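Side-chain contacts in polyketide synthase/nonribosomal peptide synthetase hybrid RzxB (Pseudomonas fluorescens, PDB 5IL6), which probably dehydrates beta-hydroxyacyl intermediates during rhizoxin assembly, the part described being its double-hotdog dehydratase domain: residues H18-D23 with L27-R32; M59-L64 with C237-D242; L103-P106 with D110-I113; I115-Q120 with Q125-A130. One frame throughout, in Å; residues are numbered along the deposited sequence.

Interaction 1 of 4, residues H18-D23 with L27-R32; sequences HRNVSD and LRYLSR
His18 lies against Ser31 at the tightly packed end of this contact. Ser31 CB sits over one face of the imidazole, 3.6 Å from the His18 ring centroid, in a CH-pi contact. Ser31 OG accepts from His18 N at 3.0 Å and also bonds Leu16. His12 stacks with the same imidazole. With an alanine at His18, Ser31 CB and the His12 ring would probably lose the flat surface they pack on. Arg19 and Leu30 pair next, in the hairpin that puts strand 19-20 at the edge of the hotdog sheet. Asn20 OD1 then accepts from Ser22 N, an Asx turn, and from Ser22 OG at 2.6 Å. Ser22 OG in turn accepts from Arg28 N at 3.1 Å. Packing is close here too. Arg28 bends at chi3 (48°), which turns its guanidinium back so that Val21 CG2 lies over the centre of one face. The solvent side is looser. Arg19 is exposed and poorly ordered, and Arg32 turns to Glu98. At the far end Arg28 NH2 and Asp23 OD2, 3.1 Å apart, form a salt bridge whose hydrogen bond is weak. A water joins Asp23 OD1 to Arg28 NE. Arg25 holds Asp23 OD2 more strongly.

Interaction 2 of 4, residues M59-L64 with C237-D242; sequences MIQAAL and CVLLAD
Gln61 reaches from helix 53-67 to the end of strand 230-239, where it meets Cys237 and Leu239. The polar part runs through one water. Gln61 NE2 donates to it at 3.0 Å, and the water donates to Cys237 O at 3.0 Å. The amide thus reaches the strand backbone without touching it directly. The van der Waals part is small. Gln61 NE2 comes to 3.8 Å from Cys237 SG and to 4.0 Å from Leu239 CB. The Leu239 methyl CD2 lies 4.1 Å from Gln61 CD, and the two side chains cross at a slant. Both strand side chains point toward the helix, while Val238 between them points away, as strand alternation requires. The extended Gln61 chain (chi2 167°) carries the amide toward the strand, whose Leu239 CA is 8.4 Å from Gln61 CA. The backbone of Gln61 stays in the helix, where its O accepts from Thr65 OG1. The contact probably joins the two hotdog halves of the dehydratase domain. Strand 77-85 pairs with 230-239 through Cys237 and Leu239, and its Ile80 also touches Gln61. Nearby on the helix, Ile60 packs on Ile80 and Leu83, and Leu64 on Leu78, so the helix lies against strand 77-85 beside this bridge.

Interaction 3 of 4, residues L103-P106 with D110-I113; sequences LSMP and DYRI
A beta hairpin of the hotdog sheet brings Met105 against Tyr111 near its turn. Met105 SD lies 3.4 Å from Tyr111 CE1 in a Met-aromatic contact. The sulfur approaches obliquely, 60° off the ring normal. The two side chains run side by side in the same direction. Met105 CG stands anti to the backbone N (chi1 -165°), which lays the thioether along the ring. Leu103 CD2 adds an apolar touch at 4.2 Å from Tyr111 CD1. A lysine replacing Tyr111 would probably leave Met105 SD without its aromatic partner and Leu103 CD2 without this neighbour. In the fold, strands 98-105 and 110-118 pair antiparallel, and Leu64 of helix 53-67 covers Leu103 and Tyr111. Ser104 and Arg112 form the hydrogen-bonded pair. Ser104 N to Arg112 O is 3.0 Å, with the donor in the carbonyl plane. A water links Ser104 OG to Arg112 O on the exposed face. There Pro106 CG packs on Arg112 CG at 3.6 Å. Within segment 110-113, the poorly ordered Arg112 bends at chi2 (-66°) and grips Asp110 side-on. Arg112 NE meets Asp110 OD1 at 3.2 Å and Arg112 NH2 meets Asp110 OD2 at 3.0 Å.

Interaction 4 of 4, residues I115-Q120 with Q125-A130; sequences IYAYDQ and QLHCQA
Ile115 meets His127 and Cys128 at a classic beta bulge, in the hairpin of strands 110-118 and 124-135 of the N-terminal hotdog half. Ile115 O accepts from His127 N at 2.7 Å and from Cys128 N at 3.1 Å. Ile115 N returns a bond to Cys128 O. The side chains of Ile115 and Cys128 touch through their CB atoms at 4.0 Å. Leu126 CG stands opposite its backbone N (chi1 -178°), which brings Leu126 CD1 to 3.5 Å from Ile115 O. Past the bulge, Ala117 and Gln125 form a hydrogen-bonded pair, in which Gln125 N reaches Ala117 O at 2.7 Å. The His127 ring turns its edge to the Ala117 backbone, with His127 CD2 3.7 Å from Ala117 N. Toward the turn, the Asp119 carboxylate and the Gln125 amide are stacked with planes 5° apart. A second shell fixes these groups. His127 ND1 bonds Gln87 O, and Phe89 meets the ring edge-to-face. Gln123 N holds Asp119 OD1. Met56 of helix 53-67 touches both Ile115 and Cys128. The chemistry is mainly that of the backbone. One carbonyl serves two N-H groups, so the strands stay paired on both sides of the irregularity.

How the interactions relate
Interactions 1, 3 and 4 are hairpin contacts along neighbouring strands of the first hotdog half, and interaction 2 joins its helix to a strand of the other half. Interactions 3 and 4 share strand 110-118, and Ile113 N probably bonds Ala130 O between them. Leu27 O and Leu103 N connect interactions 1 and 3 in the same way. Interactions 2 and 4 are buried. The former rests on one amide and a bridging water, the latter on backbone bonds. Interactions 1 and 3 are partly buried. The salt bridge of interaction 1 crosses the contact, while that of interaction 3 stays within one segment. Segment 59-64 of helix 53-67 touches all three hairpins.

Interaction 1 of 4, residues H18-D23 with L27-R32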
loop_
_atom_site.group_PDB
_atom_site.type_symbol
_atom_site.label_atom_id
_atom_site.label_comp_id
_atom_site.label_asym_id
_atom_site.label_seq_id
_atom_site.Cartn_x
_atom_site.Cartn_y
_atom_site.Cartn_z
ATOM N N HIS A 18 13.990 4.535 8.516
ATOM C CA HIS A 18 14.883 5.578 9.006
ATOM C C HIS A 18 16.282 5.057 9.308
ATOM O O HIS A 18 17.273 5.673 8.900
ATOM C CB HIS A 18 14.281 6.231 10.251
ATOM C CG HIS A 18 12.974 6.917 9.997
ATOM N ND1 HIS A 18 12.157 7.365 11.012
ATOM C CD2 HIS A 18 12.349 7.241 8.840
ATOM C CE1 HIS A 18 11.083 7.932 10.492
ATOM N NE2 HIS A 18 11.175 7.870 9.176
ATOM N N ARG A 19 16.391 3.945 10.032
ATOM C CA ARG A 19 17.665 3.555 10.616
ATOM C C ARG A 19 17.871 2.050 10.541
ATOM O O ARG A 19 16.931 1.264 10.675
ATOM C CB ARG A 19 17.756 4.025 12.071
ATOM C CG ARG A 19 17.910 5.533 12.206
ATOM C CD ARG A 19 17.083 6.097 13.349
ATOM N NE ARG A 19 17.128 7.561 13.366
ATOM C CZ ARG A 19 16.083 8.371 13.192
ATOM N NH1 ARG A 19 14.861 7.889 13.000
ATOM N NH2 ARG A 19 16.263 9.685 13.226
ATOM N N ASN A 20 19.130 1.669 10.330
ATOM C CA ASN A 20 19.558 0.276 10.331
ATOM C C ASN A 20 20.005 -0.095 11.741
ATOM O O ASN A 20 20.964 0.484 12.262
ATOM C CB ASN A 20 20.701 0.085 9.331
ATOM C CG ASN A 20 21.060 -1.372 9.107
ATOM O OD1 ASN A 20 20.879 -2.215 9.984
ATOM N ND2 ASN A 20 21.588 -1.669 7.924
ATOM N N VAL A 21 19.308 -1.049 12.359
ATOM C CA VAL A 21 19.633 -1.477 13.718
ATOM C C VAL A 21 19.963 -2.966 13.735
ATOM O O VAL A 21 19.730 -3.652 14.736
ATOM C CB VAL A 21 18.483 -1.153 14.691
ATOM C CG1 VAL A 21 18.258 0.352 14.763
ATOM C CG2 VAL A 21 17.201 -1.864 14.274
ATOM N N SER A 22 20.518 -3.471 12.634
ATOM C CA SER A 22 20.871 -4.881 12.546
ATOM C C SER A 22 21.914 -5.251 13.596
ATOM O O SER A 22 22.771 -4.444 13.968
ATOM C CB SER A 22 21.412 -5.206 11.153
ATOM O OG SER A 22 20.499 -4.811 10.141
ATOM N N ASP A 23 21.836 -6.491 14.075
ATOM C CA ASP A 23 22.821 -7.023 15.007
ATOM C C ASP A 23 22.877 -8.539 14.828
ATOM O O ASP A 23 22.362 -9.084 13.847
ATOM C CB ASP A 23 22.490 -6.599 16.446
ATOM C CG ASP A 23 21.099 -7.022 16.878
ATOM O OD1 ASP A 23 20.580 -8.026 16.346
ATOM O OD2 ASP A 23 20.529 -6.346 17.759
ATOM N N LEU A 27 19.128 -8.998 10.492
ATOM C CA LEU A 27 18.894 -7.683 9.910
ATOM C C LEU A 27 17.612 -7.082 10.469
ATOM O O LEU A 27 16.595 -7.767 10.617
ATOM C CB LEU A 27 18.814 -7.783 8.389
ATOM C CG LEU A 27 20.098 -8.254 7.700
ATOM C CD1 LEU A 27 19.888 -8.352 6.200
ATOM C CD2 LEU A 27 21.281 -7.340 8.021
ATOM N N ARG A 28 17.671 -5.795 10.804
ATOM C CA ARG A 28 16.547 -5.132 11.446
ATOM C C ARG A 28 16.643 -3.635 11.198
ATOM O O ARG A 28 17.740 -3.075 11.113
ATOM C CB ARG A 28 16.525 -5.433 12.944
ATOM C CG ARG A 28 15.303 -4.922 13.683
ATOM C CD ARG A 28 15.291 -5.450 15.104
ATOM N NE ARG A 28 16.600 -5.264 15.730
ATOM C CZ ARG A 28 16.850 -4.517 16.802
ATOM N NH1 ARG A 28 15.879 -3.868 17.433
ATOM N NH2 ARG A 28 18.092 -4.433 17.257
ATOM N N TYR A 29 15.479 -2.994 11.115
ATOM C CA TYR A 29 15.384 -1.580 10.789
ATOM C C TYR A 29 14.370 -0.921 11.713
ATOM O O TYR A 29 13.472 -1.578 12.247
ATOM C CB TYR A 29 14.986 -1.382 9.319
ATOM C CG TYR A 29 15.839 -2.189 8.370
ATOM C CD1 TYR A 29 15.532 -3.513 8.084
ATOM C CD2 TYR A 29 16.962 -1.635 7.775
ATOM C CE1 TYR A 29 16.314 -4.260 7.228
ATOM C CE2 TYR A 29 17.754 -2.375 6.915
ATOM C CZ TYR A 29 17.423 -3.688 6.647
ATOM O OH TYR A 29 18.200 -4.436 5.792
ATOM N N LEU A 30 14.532 0.385 11.906
ATOM C CA LEU A 30 13.715 1.130 12.852
ATOM C C LEU A 30 13.357 2.481 12.256
ATOM O O LEU A 30 14.234 3.201 11.769
ATOM C CB LEU A 30 14.455 1.311 14.184
ATOM C CG LEU A 30 13.888 2.315 15.191
ATOM C CD1 LEU A 30 12.427 2.024 15.506
ATOM C CD2 LEU A 30 14.723 2.293 16.464
ATOM N N SER A 31 12.067 2.807 12.277
ATOM C CA SER A 31 11.581 4.142 11.969
ATOM C C SER A 31 10.788 4.662 13.160
ATOM O O SER A 31 10.007 3.922 13.768
ATOM C CB SER A 31 10.706 4.145 10.712
ATOM O OG SER A 31 11.358 3.487 9.641
ATOM N N ARG A 32 11.004 5.929 13.502
ATOM C CA ARG A 32 10.279 6.582 14.585
ATOM C C ARG A 32 9.450 7.710 13.994
ATOM O O ARG A 32 10.000 8.641 13.394
ATOM C CB ARG A 32 11.231 7.117 15.656
ATOM C CG ARG A 32 10.503 7.718 16.856
ATOM C CD ARG A 32 11.440 8.055 18.006
ATOM N NE ARG A 32 12.229 6.900 18.435
ATOM C CZ ARG A 32 13.484 6.653 18.067
ATOM N NH1 ARG A 32 14.129 7.480 17.254
ATOM N NH2 ARG A 32 14.104 5.571 18.519
HETATM O O HOH W 1 18.274 -7.518 15.143
#

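Interaction 2 of 4, residues M59-L64 with C237-D242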
loop_
_atom_site.group_PDB
_atom_site.type_symbol
_atom_site.label_atom_id
_atom_site.label_comp_id
_atom_site.label_asym_id
_atom_site.label_seq_id
_atom_site.Cartn_x
_atom_site.Cartn_y
_atom_site.Cartn_z
ATOM N N MET A 59 7.670 0.249 3.061
ATOM C CA MET A 59 8.739 -0.018 4.015
ATOM C C MET A 59 9.431 -1.337 3.707
ATOM O O MET A 59 10.659 -1.443 3.813
ATOM C CB MET A 59 8.168 -0.015 5.427
ATOM C CG MET A 59 9.201 -0.131 6.539
ATOM S SD MET A 59 8.466 -0.101 8.188
ATOM C CE MET A 59 7.158 1.104 7.966
ATOM N N ILE A 60 8.663 -2.357 3.327
ATOM C CA ILE A 60 9.258 -3.633 2.944
ATOM C C ILE A 60 10.117 -3.460 1.701
ATOM O O ILE A 60 11.233 -3.988 1.619
ATOM C CB ILE A 60 8.159 -4.691 2.728
ATOM C CG1 ILE A 60 7.426 -4.956 4.045
ATOM C CG2 ILE A 60 8.758 -5.985 2.179
ATOM C CD1 ILE A 60 6.196 -5.835 3.908
ATOM N N GLN A 61 9.612 -2.715 0.714
ATOM C CA GLN A 61 10.376 -2.482 -0.506
ATOM C C GLN A 61 11.677 -1.744 -0.207
ATOM O O GLN A 61 12.736 -2.095 -0.740
ATOM C CB GLN A 61 9.528 -1.699 -1.510
ATOM C CG GLN A 61 8.320 -2.475 -2.026
ATOM C CD GLN A 61 7.327 -1.605 -2.770
ATOM O OE1 GLN A 61 7.314 -0.384 -2.619
ATOM N NE2 GLN A 61 6.487 -2.233 -3.586
ATOM N N ALA A 62 11.618 -0.721 0.646
ATOM C CA ALA A 62 12.828 0.011 1.010
ATOM C C ALA A 62 13.808 -0.885 1.760
ATOM O O ALA A 62 15.016 -0.845 1.507
ATOM C CB ALA A 62 12.466 1.231 1.855
ATOM N N ALA A 63 13.304 -1.694 2.694
ATOM C CA ALA A 63 14.183 -2.554 3.481
ATOM C C ALA A 63 14.867 -3.586 2.597
ATOM O O ALA A 63 16.073 -3.824 2.726
ATOM C CB ALA A 63 13.386 -3.244 4.588
ATOM N N LEU A 64 14.112 -4.215 1.696
ATOM C CA LEU A 64 14.710 -5.204 0.808
ATOM C C LEU A 64 15.750 -4.564 -0.100
ATOM O O LEU A 64 16.829 -5.129 -0.317
ATOM C CB LEU A 64 13.629 -5.884 -0.032
ATOM C CG LEU A 64 13.645 -7.413 -0.036
ATOM C CD1 LEU A 64 15.048 -7.970 -0.302
ATOM C CD2 LEU A 64 13.087 -7.920 1.277
ATOM N N CYS A 237 2.638 -8.293 -4.399
ATOM C CA CYS A 237 2.924 -6.931 -4.839
ATOM C C CYS A 237 4.230 -6.985 -5.612
ATOM O O CYS A 237 5.281 -7.292 -5.040
ATOM C CB CYS A 237 3.028 -5.955 -3.670
ATOM S SG CYS A 237 3.352 -4.259 -4.209
ATOM N N VAL A 238 4.169 -6.699 -6.908
ATOM C CA VAL A 238 5.335 -6.757 -7.783
ATOM C C VAL A 238 5.701 -5.337 -8.179
ATOM O O VAL A 238 4.863 -4.596 -8.708
ATOM C CB VAL A 238 5.078 -7.627 -9.021
ATOM C CG1 VAL A 238 6.291 -7.608 -9.936
ATOM C CG2 VAL A 238 4.741 -9.054 -8.607
ATOM N N LEU A 239 6.947 -4.955 -7.913
ATOM C CA LEU A 239 7.467 -3.646 -8.288
ATOM C C LEU A 239 8.381 -3.827 -9.496
ATOM O O LEU A 239 9.506 -4.322 -9.367
ATOM C CB LEU A 239 8.209 -3.004 -7.119
ATOM C CG LEU A 239 8.763 -1.599 -7.355
ATOM C CD1 LEU A 239 7.640 -0.604 -7.617
ATOM C CD2 LEU A 239 9.602 -1.158 -6.165
ATOM N N LEU A 240 7.891 -3.430 -10.669
ATOM C CA LEU A 240 8.611 -3.593 -11.927
ATOM C C LEU A 240 9.560 -2.442 -12.229
ATOM O O LEU A 240 10.640 -2.664 -12.788
ATOM C CB LEU A 240 7.612 -3.758 -13.072
ATOM C CG LEU A 240 6.958 -5.136 -13.077
ATOM C CD1 LEU A 240 5.572 -5.121 -13.684
ATOM C CD2 LEU A 240 7.872 -6.052 -13.870
ATOM N N ALA A 241 9.179 -1.219 -11.883
ATOM C CA ALA A 241 9.977 -0.054 -12.232
ATOM C C ALA A 241 9.564 1.095 -11.330
ATOM O O ALA A 241 8.527 1.047 -10.663
ATOM C CB ALA A 241 9.805 0.316 -13.708
ATOM N N ASP A 242 10.397 2.132 -11.312
ATOM C CA ASP A 242 10.064 3.332 -10.559
ATOM C C ASP A 242 8.759 3.924 -11.073
ATOM O O ASP A 242 8.518 3.981 -12.282
ATOM C CB ASP A 242 11.194 4.355 -10.664
ATOM C CG ASP A 242 12.472 3.882 -10.000
ATOM O OD1 ASP A 242 12.397 2.975 -9.144
ATOM O OD2 ASP A 242 13.549 4.418 -10.332
HETATM O O HOH W 2 7.100 -5.082 -4.290
#

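Interaction 3 of 4, residues L103-P106 with D110-I113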
loop_
_atom_site.group_PDB
_atom_site.type_symbol
_atom_site.label_atom_id
_atom_site.label_comp_id
_atom_site.label_asym_id
_atom_site.label_seq_id
_atom_site.Cartn_x
_atom_site.Cartn_y
_atom_site.Cartn_z
ATOM N N LEU A 103 14.094 -8.575 9.000
ATOM C CA LEU A 103 14.303 -9.212 7.705
ATOM C C LEU A 103 15.220 -10.409 7.893
ATOM O O LEU A 103 16.337 -10.265 8.401
ATOM C CB LEU A 103 14.908 -8.220 6.708
ATOM C CG LEU A 103 14.767 -8.510 5.212
ATOM C CD1 LEU A 103 15.208 -7.284 4.430
ATOM C CD2 LEU A 103 15.570 -9.727 4.780
ATOM N N SER A 104 14.758 -11.583 7.471
ATOM C CA SER A 104 15.548 -12.802 7.538
ATOM C C SER A 104 15.506 -13.498 6.185
ATOM O O SER A 104 14.693 -13.173 5.316
ATOM C CB SER A 104 15.042 -13.741 8.641
ATOM O OG SER A 104 13.693 -14.113 8.415
ATOM N N MET A 105 16.407 -14.460 6.011
ATOM C CA MET A 105 16.516 -15.220 4.767
ATOM C C MET A 105 16.721 -16.684 5.125
ATOM O O MET A 105 17.846 -17.198 5.100
ATOM C CB MET A 105 17.658 -14.693 3.896
ATOM C CG MET A 105 17.590 -15.180 2.462
ATOM S SD MET A 105 19.001 -14.701 1.457
ATOM C CE MET A 105 20.311 -15.658 2.222
ATOM N N PRO A 106 15.645 -17.390 5.483
ATOM C CA PRO A 106 15.804 -18.802 5.872
ATOM C C PRO A 106 16.371 -19.668 4.761
ATOM O O PRO A 106 16.984 -20.704 5.047
ATOM C CB PRO A 106 14.381 -19.236 6.254
ATOM C CG PRO A 106 13.573 -17.991 6.364
ATOM C CD PRO A 106 14.255 -16.919 5.590
ATOM N N ASP A 110 14.963 -16.386 -0.421
ATOM C CA ASP A 110 13.645 -16.493 0.202
ATOM C C ASP A 110 13.664 -15.658 1.479
ATOM O O ASP A 110 14.200 -16.086 2.505
ATOM C CB ASP A 110 13.300 -17.952 0.481
ATOM C CG ASP A 110 12.061 -18.110 1.342
ATOM O OD1 ASP A 110 11.207 -17.198 1.340
ATOM O OD2 ASP A 110 11.941 -19.154 2.017
ATOM N N TYR A 111 13.071 -14.469 1.415
ATOM C CA TYR A 111 13.113 -13.507 2.507
ATOM C C TYR A 111 11.800 -13.496 3.281
ATOM O O TYR A 111 10.719 -13.660 2.705
ATOM C CB TYR A 111 13.410 -12.107 1.971
ATOM C CG TYR A 111 14.566 -12.087 0.995
ATOM C CD1 TYR A 111 15.877 -12.229 1.439
ATOM C CD2 TYR A 111 14.348 -11.947 -0.370
ATOM C CE1 TYR A 111 16.937 -12.219 0.552
ATOM C CE2 TYR A 111 15.400 -11.937 -1.267
ATOM C CZ TYR A 111 16.694 -12.075 -0.802
ATOM O OH TYR A 111 17.745 -12.068 -1.693
ATOM N N ARG A 112 11.906 -13.298 4.594
ATOM C CA ARG A 112 10.763 -13.209 5.494
ATOM C C ARG A 112 10.823 -11.879 6.229
ATOM O O ARG A 112 11.886 -11.487 6.722
ATOM C CB ARG A 112 10.760 -14.374 6.491
ATOM C CG ARG A 112 10.823 -15.736 5.827
ATOM C CD ARG A 112 9.568 -16.017 5.014
ATOM N NE ARG A 112 9.701 -17.233 4.216
ATOM C CZ ARG A 112 9.295 -18.445 4.586
ATOM N NH1 ARG A 112 8.700 -18.636 5.757
ATOM N NH2 ARG A 112 9.479 -19.472 3.769
ATOM N N ILE A 113 9.684 -11.193 6.307
ATOM C CA ILE A 113 9.607 -9.875 6.923
ATOM C C ILE A 113 8.530 -9.867 7.998
ATOM O O ILE A 113 7.447 -10.436 7.817
ATOM C CB ILE A 113 9.318 -8.777 5.879
ATOM C CG1 ILE A 113 10.425 -8.749 4.827
ATOM C CG2 ILE A 113 9.179 -7.419 6.563
ATOM C CD1 ILE A 113 10.085 -9.529 3.576
HETATM O O HOH W 3 11.749 -12.030 9.744
#

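Interaction 4 of 4, residues I115-Q120 with Q125-A130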
loop_
_atom_site.group_PDB
_atom_site.type_symbol
_atom_site.label_atom_id
_atom_site.label_comp_id
_atom_site.label_asym_id
_atom_site.label_seq_id
_atom_site.Cartn_x
_atom_site.Cartn_y
_atom_site.Cartn_z
ATOM N N ILE A 115 6.847 -6.748 10.666
ATOM C CA ILE A 115 6.805 -5.362 11.122
ATOM C C ILE A 115 6.024 -5.331 12.424
ATOM O O ILE A 115 4.896 -5.833 12.486
ATOM C CB ILE A 115 6.162 -4.434 10.074
ATOM C CG1 ILE A 115 6.959 -4.477 8.767
ATOM C CG2 ILE A 115 6.068 -3.001 10.605
ATOM C CD1 ILE A 115 6.327 -3.703 7.622
ATOM N N TYR A 116 6.611 -4.736 13.462
ATOM C CA TYR A 116 6.016 -4.813 14.788
ATOM C C TYR A 116 6.393 -3.590 15.613
ATOM O O TYR A 116 7.288 -2.818 15.261
ATOM C CB TYR A 116 6.451 -6.092 15.504
ATOM C CG TYR A 116 7.945 -6.202 15.644
ATOM C CD1 TYR A 116 8.600 -5.623 16.720
ATOM C CD2 TYR A 116 8.704 -6.868 14.693
ATOM C CE1 TYR A 116 9.968 -5.711 16.855
ATOM C CE2 TYR A 116 10.078 -6.962 14.817
ATOM C CZ TYR A 116 10.703 -6.379 15.902
ATOM O OH TYR A 116 12.065 -6.456 16.052
ATOM N N ALA A 117 5.693 -3.441 16.736
ATOM C CA ALA A 117 5.894 -2.347 17.675
ATOM C C ALA A 117 5.468 -2.831 19.052
ATOM O O ALA A 117 4.803 -3.861 19.185
ATOM C CB ALA A 117 5.096 -1.100 17.275
ATOM N N TYR A 118 5.871 -2.093 20.083
ATOM C CA TYR A 118 5.594 -2.494 21.455
ATOM C C TYR A 118 4.437 -1.678 22.025
ATOM O O TYR A 118 4.318 -0.480 21.760
ATOM C CB TYR A 118 6.841 -2.313 22.318
ATOM C CG TYR A 118 7.914 -3.323 21.991
ATOM C CD1 TYR A 118 7.871 -4.608 22.510
ATOM C CD2 TYR A 118 8.958 -2.995 21.138
ATOM C CE1 TYR A 118 8.846 -5.536 22.199
ATOM C CE2 TYR A 118 9.936 -3.912 20.822
ATOM C CZ TYR A 118 9.877 -5.181 21.354
ATOM O OH TYR A 118 10.853 -6.097 21.040
ATOM N N ASP A 119 3.583 -2.339 22.808
ATOM C CA ASP A 119 2.422 -1.700 23.408
ATOM C C ASP A 119 2.766 -1.210 24.818
ATOM O O ASP A 119 3.891 -1.364 25.299
ATOM C CB ASP A 119 1.223 -2.650 23.397
ATOM C CG ASP A 119 1.334 -3.757 24.425
ATOM O OD1 ASP A 119 2.447 -4.003 24.930
ATOM O OD2 ASP A 119 0.298 -4.389 24.720
ATOM N N GLN A 120 1.778 -0.612 25.493
ATOM C CA GLN A 120 1.969 -0.189 26.880
ATOM C C GLN A 120 2.432 -1.332 27.775
ATOM O O GLN A 120 3.175 -1.102 28.736
ATOM C CB GLN A 120 0.673 0.404 27.450
ATOM C CG GLN A 120 0.403 1.863 27.090
ATOM C CD GLN A 120 -0.297 2.036 25.750
ATOM O OE1 GLN A 120 -0.483 1.075 25.002
ATOM N NE2 GLN A 120 -0.648 3.276 25.425
ATOM N N GLN A 125 3.840 -6.335 19.378
ATOM C CA GLN A 125 2.645 -6.454 18.552
ATOM C C GLN A 125 3.066 -6.568 17.093
ATOM O O GLN A 125 3.750 -5.679 16.573
ATOM C CB GLN A 125 1.724 -5.247 18.740
ATOM C CG GLN A 125 1.327 -4.967 20.181
ATOM C CD GLN A 125 0.173 -5.830 20.648
ATOM O OE1 GLN A 125 0.321 -6.648 21.555
ATOM N NE2 GLN A 125 -0.990 -5.645 20.032
ATOM N N LEU A 126 2.642 -7.642 16.433
ATOM C CA LEU A 126 2.933 -7.824 15.016
ATOM C C LEU A 126 1.900 -7.056 14.200
ATOM O O LEU A 126 0.694 -7.284 14.339
ATOM C CB LEU A 126 2.928 -9.308 14.657
ATOM C CG LEU A 126 3.257 -9.662 13.203
ATOM C CD1 LEU A 126 4.699 -9.312 12.874
ATOM C CD2 LEU A 126 2.994 -11.136 12.938
ATOM N N HIS A 127 2.373 -6.145 13.351
ATOM C CA HIS A 127 1.491 -5.317 12.536
ATOM C C HIS A 127 1.405 -5.774 11.091
ATOM O O HIS A 127 0.357 -5.602 10.461
ATOM C CB HIS A 127 1.960 -3.858 12.570
ATOM C CG HIS A 127 1.712 -3.174 13.878
ATOM N ND1 HIS A 127 0.469 -2.705 14.247
ATOM C CD2 HIS A 127 2.545 -2.883 14.905
ATOM C CE1 HIS A 127 0.548 -2.152 15.445
ATOM N NE2 HIS A 127 1.796 -2.248 15.866
ATOM N N CYS A 128 2.474 -6.352 10.553
ATOM C CA CYS A 128 2.493 -6.784 9.165
ATOM C C CYS A 128 3.505 -7.909 9.020
ATOM O O CYS A 128 4.559 -7.894 9.660
ATOM C CB CYS A 128 2.842 -5.626 8.221
ATOM S SG CYS A 128 2.817 -6.061 6.456
ATOM N N GLN A 129 3.168 -8.879 8.178
ATOM C CA GLN A 129 4.003 -10.044 7.940
ATOM C C GLN A 129 3.918 -10.391 6.464
ATOM O O GLN A 129 2.843 -10.307 5.866
ATOM C CB GLN A 129 3.548 -11.224 8.811
ATOM C CG GLN A 129 4.244 -12.547 8.541
ATOM C CD GLN A 129 3.469 -13.718 9.107
ATOM O OE1 GLN A 129 3.914 -14.379 10.047
ATOM N NE2 GLN A 129 2.295 -13.978 8.540
ATOM N N ALA A 130 5.051 -10.754 5.872
ATOM C CA ALA A 130 5.072 -11.109 4.460
ATOM C C ALA A 130 6.358 -11.862 4.161
ATOM O O ALA A 130 7.262 -11.955 4.995
ATOM C CB ALA A 130 4.953 -9.868 3.570
#